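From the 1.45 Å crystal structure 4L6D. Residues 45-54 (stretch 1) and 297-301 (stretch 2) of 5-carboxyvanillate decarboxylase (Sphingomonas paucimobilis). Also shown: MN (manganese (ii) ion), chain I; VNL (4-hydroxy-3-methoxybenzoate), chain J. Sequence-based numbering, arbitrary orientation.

Stretch 1 (45-54) ARPAMIGRLS
Stretch 2 297-301: DYPYQ

Stretch 1 opens with a type I turn from Arg46 to Met49, closed by a weak bond from Met49 N to Arg46 O (3.3 Å), and continues as helix through Ser54, with phi/psi near -65/-40 and Leu53 N to Met49 O at 2.9 Å. Stretch 2 is irregular: Asp297 has positive phi (69/35), a cis peptide precedes Pro299 (-92/10), and Gln301 N reaches back to Asp297 O at 3.0 Å. The nearest CA atoms across the stretches are those of Leu53 and Pro299, 6.4 Å apart. Of the 356 Å² buried, Pro299 (80 Å²), Arg52 (76 Å²) and Tyr300 (71 Å²) contribute most.

The rule here is a proline packed by Leu53 and Met49 and hydrogen-bonded through its carbonyl to Arg52. Pro299, CG-endo, points toward the helix; its CG meets Leu53 CD2 at 3.6 Å and Met49 SD at 3.8 Å. CA-to-CB of Leu53 (m, t) and Met49 (t, p, p) points sideways to stretch 2, but the side-chain ends come nearer, apolar groups suited to Pro299 and the Tyr300 ring. Met49 CE packs on Tyr300 CD1 at 3.6 Å, with SD oblique to the ring.

Arg52 (m, t, p, chi4 -115°) points toward stretch 2 and lays one guanidinium face over Pro299 CB. Its NH1 donates to Pro299 O at 3.0 Å (153°). One water accepts from Arg52 NH2 (2.8 Å) and donates to Pro299 O (3.1 Å); another joins Arg52 O (2.8 Å) to Tyr298 OH (2.6 Å). Tyr298 (t, chi2 88°) brings CE1 to 3.5 Å from Arg52 NH2.

Tyr300 (m, chi2 -75°) serves the contact and the ligand together: one face covers the vanillate ring, with CD1 3.3 Å from VNL C1, while Arg46 NH2 approaches the ring edge. Arg46 (m, t, p) donates from NH1 to VNL O2 at 2.8 Å. Asp297 OD1 binds manganese at 2.1 Å, and VNL O3 binds it at 2.0 Å.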

# COMPACT_ATOMS: atom_id res chain seq x y z
N ALA A 45 9.22 -14.64 22.94
CA ALA A 45 8.95 -13.27 23.38
C ALA A 45 7.47 -13.04 23.64
O ALA A 45 7.10 -12.11 24.34
CB ALA A 45 9.45 -12.29 22.33
N ARG A 46 6.63 -13.89 23.05
CA ARG A 46 5.17 -13.77 23.19
C ARG A 46 4.63 -15.11 23.71
O ARG A 46 3.94 -15.83 22.98
CB ARG A 46 4.53 -13.39 21.85
CG ARG A 46 5.06 -12.05 21.29
CD ARG A 46 4.64 -11.76 19.84
NE ARG A 46 3.25 -11.29 19.73
CZ ARG A 46 2.65 -10.98 18.58
NH1 ARG A 46 3.30 -11.10 17.43
NH2 ARG A 46 1.39 -10.56 18.58
N PRO A 47 4.94 -15.44 24.98
CA PRO A 47 4.70 -16.80 25.48
C PRO A 47 3.23 -17.18 25.71
O PRO A 47 2.93 -18.37 25.79
CB PRO A 47 5.46 -16.80 26.82
CG PRO A 47 5.42 -15.38 27.26
CD PRO A 47 5.53 -14.56 26.01
N ALA A 48 2.34 -16.20 25.80
CA ALA A 48 0.92 -16.50 26.05
C ALA A 48 0.17 -16.84 24.78
O ALA A 48 -0.94 -17.38 24.82
CB ALA A 48 0.25 -15.31 26.74
N MET A 49 0.76 -16.53 23.63
CA MET A 49 0.01 -16.58 22.39
C MET A 49 -0.44 -17.98 21.95
O MET A 49 -1.56 -18.14 21.47
CB MET A 49 0.76 -15.86 21.27
CG MET A 49 -0.06 -15.66 20.02
SD MET A 49 -1.55 -14.67 20.27
CE MET A 49 -0.89 -13.00 20.28
N ILE A 50 0.40 -19.00 22.10
CA ILE A 50 -0.03 -20.36 21.74
C ILE A 50 -1.30 -20.76 22.48
O ILE A 50 -2.24 -21.28 21.87
CB ILE A 50 1.08 -21.41 21.96
CG1 ILE A 50 2.16 -21.26 20.89
CG2 ILE A 50 0.50 -22.83 21.95
CD1 ILE A 50 3.40 -22.04 21.16
N GLY A 51 -1.35 -20.49 23.77
CA GLY A 51 -2.52 -20.82 24.57
C GLY A 51 -3.76 -20.08 24.10
O GLY A 51 -4.84 -20.67 24.00
N ARG A 52 -3.62 -18.79 23.80
CA ARG A 52 -4.76 -17.99 23.37
C ARG A 52 -5.27 -18.39 21.98
O ARG A 52 -6.48 -18.38 21.74
CB ARG A 52 -4.42 -16.50 23.47
CG ARG A 52 -3.98 -16.14 24.90
CD ARG A 52 -3.86 -14.66 25.15
NE ARG A 52 -5.13 -13.99 24.91
CZ ARG A 52 -5.32 -13.10 23.95
NH1 ARG A 52 -4.31 -12.77 23.17
NH2 ARG A 52 -6.51 -12.55 23.78
N LEU A 53 -4.35 -18.75 21.10
CA LEU A 53 -4.72 -19.25 19.78
C LEU A 53 -5.41 -20.61 19.87
O LEU A 53 -6.36 -20.89 19.12
CB LEU A 53 -3.46 -19.40 18.92
CG LEU A 53 -2.85 -18.09 18.41
CD1 LEU A 53 -1.41 -18.32 17.94
CD2 LEU A 53 -3.68 -17.56 17.25
N SER A 54 -4.92 -21.46 20.77
CA SER A 54 -5.43 -22.82 20.88
C SER A 54 -6.81 -22.82 21.52
O SER A 54 -7.64 -23.68 21.22
CB SER A 54 -4.50 -23.69 21.74
OG SER A 54 -3.20 -23.76 21.17
N ASP A 297 -9.86 -9.96 14.32
CA ASP A 297 -8.46 -10.39 14.34
C ASP A 297 -8.04 -10.87 15.74
O ASP A 297 -6.90 -10.68 16.16
CB ASP A 297 -7.50 -9.29 13.83
CG ASP A 297 -6.50 -9.82 12.82
OD1 ASP A 297 -6.27 -11.04 12.78
OD2 ASP A 297 -5.95 -9.00 12.05
N TYR A 298 -8.96 -11.52 16.45
CA TYR A 298 -8.66 -12.16 17.73
C TYR A 298 -7.79 -13.40 17.45
O TYR A 298 -7.98 -14.05 16.43
CB TYR A 298 -9.98 -12.56 18.40
CG TYR A 298 -9.80 -13.20 19.75
CD1 TYR A 298 -9.74 -12.43 20.90
CD2 TYR A 298 -9.65 -14.58 19.88
CE1 TYR A 298 -9.56 -13.00 22.14
CE2 TYR A 298 -9.47 -15.17 21.11
CZ TYR A 298 -9.44 -14.37 22.25
OH TYR A 298 -9.25 -14.93 23.49
N PRO A 299 -6.82 -13.73 18.34
CA PRO A 299 -6.47 -13.12 19.62
C PRO A 299 -5.40 -12.05 19.51
O PRO A 299 -4.88 -11.58 20.53
CB PRO A 299 -5.93 -14.31 20.41
CG PRO A 299 -5.23 -15.13 19.38
CD PRO A 299 -6.11 -15.01 18.13
N TYR A 300 -5.06 -11.66 18.29
CA TYR A 300 -4.04 -10.64 18.08
C TYR A 300 -4.54 -9.24 18.43
O TYR A 300 -3.75 -8.33 18.70
CB TYR A 300 -3.51 -10.72 16.65
CG TYR A 300 -2.88 -12.07 16.34
CD1 TYR A 300 -1.61 -12.40 16.83
CD2 TYR A 300 -3.55 -13.03 15.58
CE1 TYR A 300 -1.03 -13.64 16.57
CE2 TYR A 300 -2.97 -14.27 15.31
CZ TYR A 300 -1.71 -14.57 15.80
OH TYR A 300 -1.13 -15.79 15.53
N GLN A 301 -5.87 -9.06 18.41
CA GLN A 301 -6.52 -7.84 18.87
C GLN A 301 -7.67 -8.21 19.79
O GLN A 301 -8.22 -9.31 19.70
CB GLN A 301 -7.04 -7.02 17.69
CG GLN A 301 -5.91 -6.54 16.81
CD GLN A 301 -6.27 -5.32 15.98
OE1 GLN A 301 -5.63 -5.05 14.98
NE2 GLN A 301 -7.24 -4.54 16.44
MN MN I . -5.28 -12.12 11.28
C1 VNL J . -0.41 -10.69 14.26
CO1 VNL J . -1.59 -9.97 14.04
CO2 VNL J . -0.21 -11.97 13.71
CM1 VNL J . -2.62 -10.53 13.25
CM2 VNL J . -1.21 -12.53 12.92
OM VNL J . -1.11 -13.77 12.34
CZ VNL J . -2.46 -11.79 12.69
CC VNL J . 0.66 -10.08 15.14
CV VNL J . 0.08 -14.56 12.51
O1 VNL J . 0.40 -9.10 15.88
O2 VNL J . 1.79 -10.63 15.16
O3 VNL J . -3.50 -12.53 12.20
O HOH W 1 -8.44 -17.45 23.44
O HOH W 2 -6.96 -10.17 22.35
O HOH W 3 -6.46 -13.81 12.01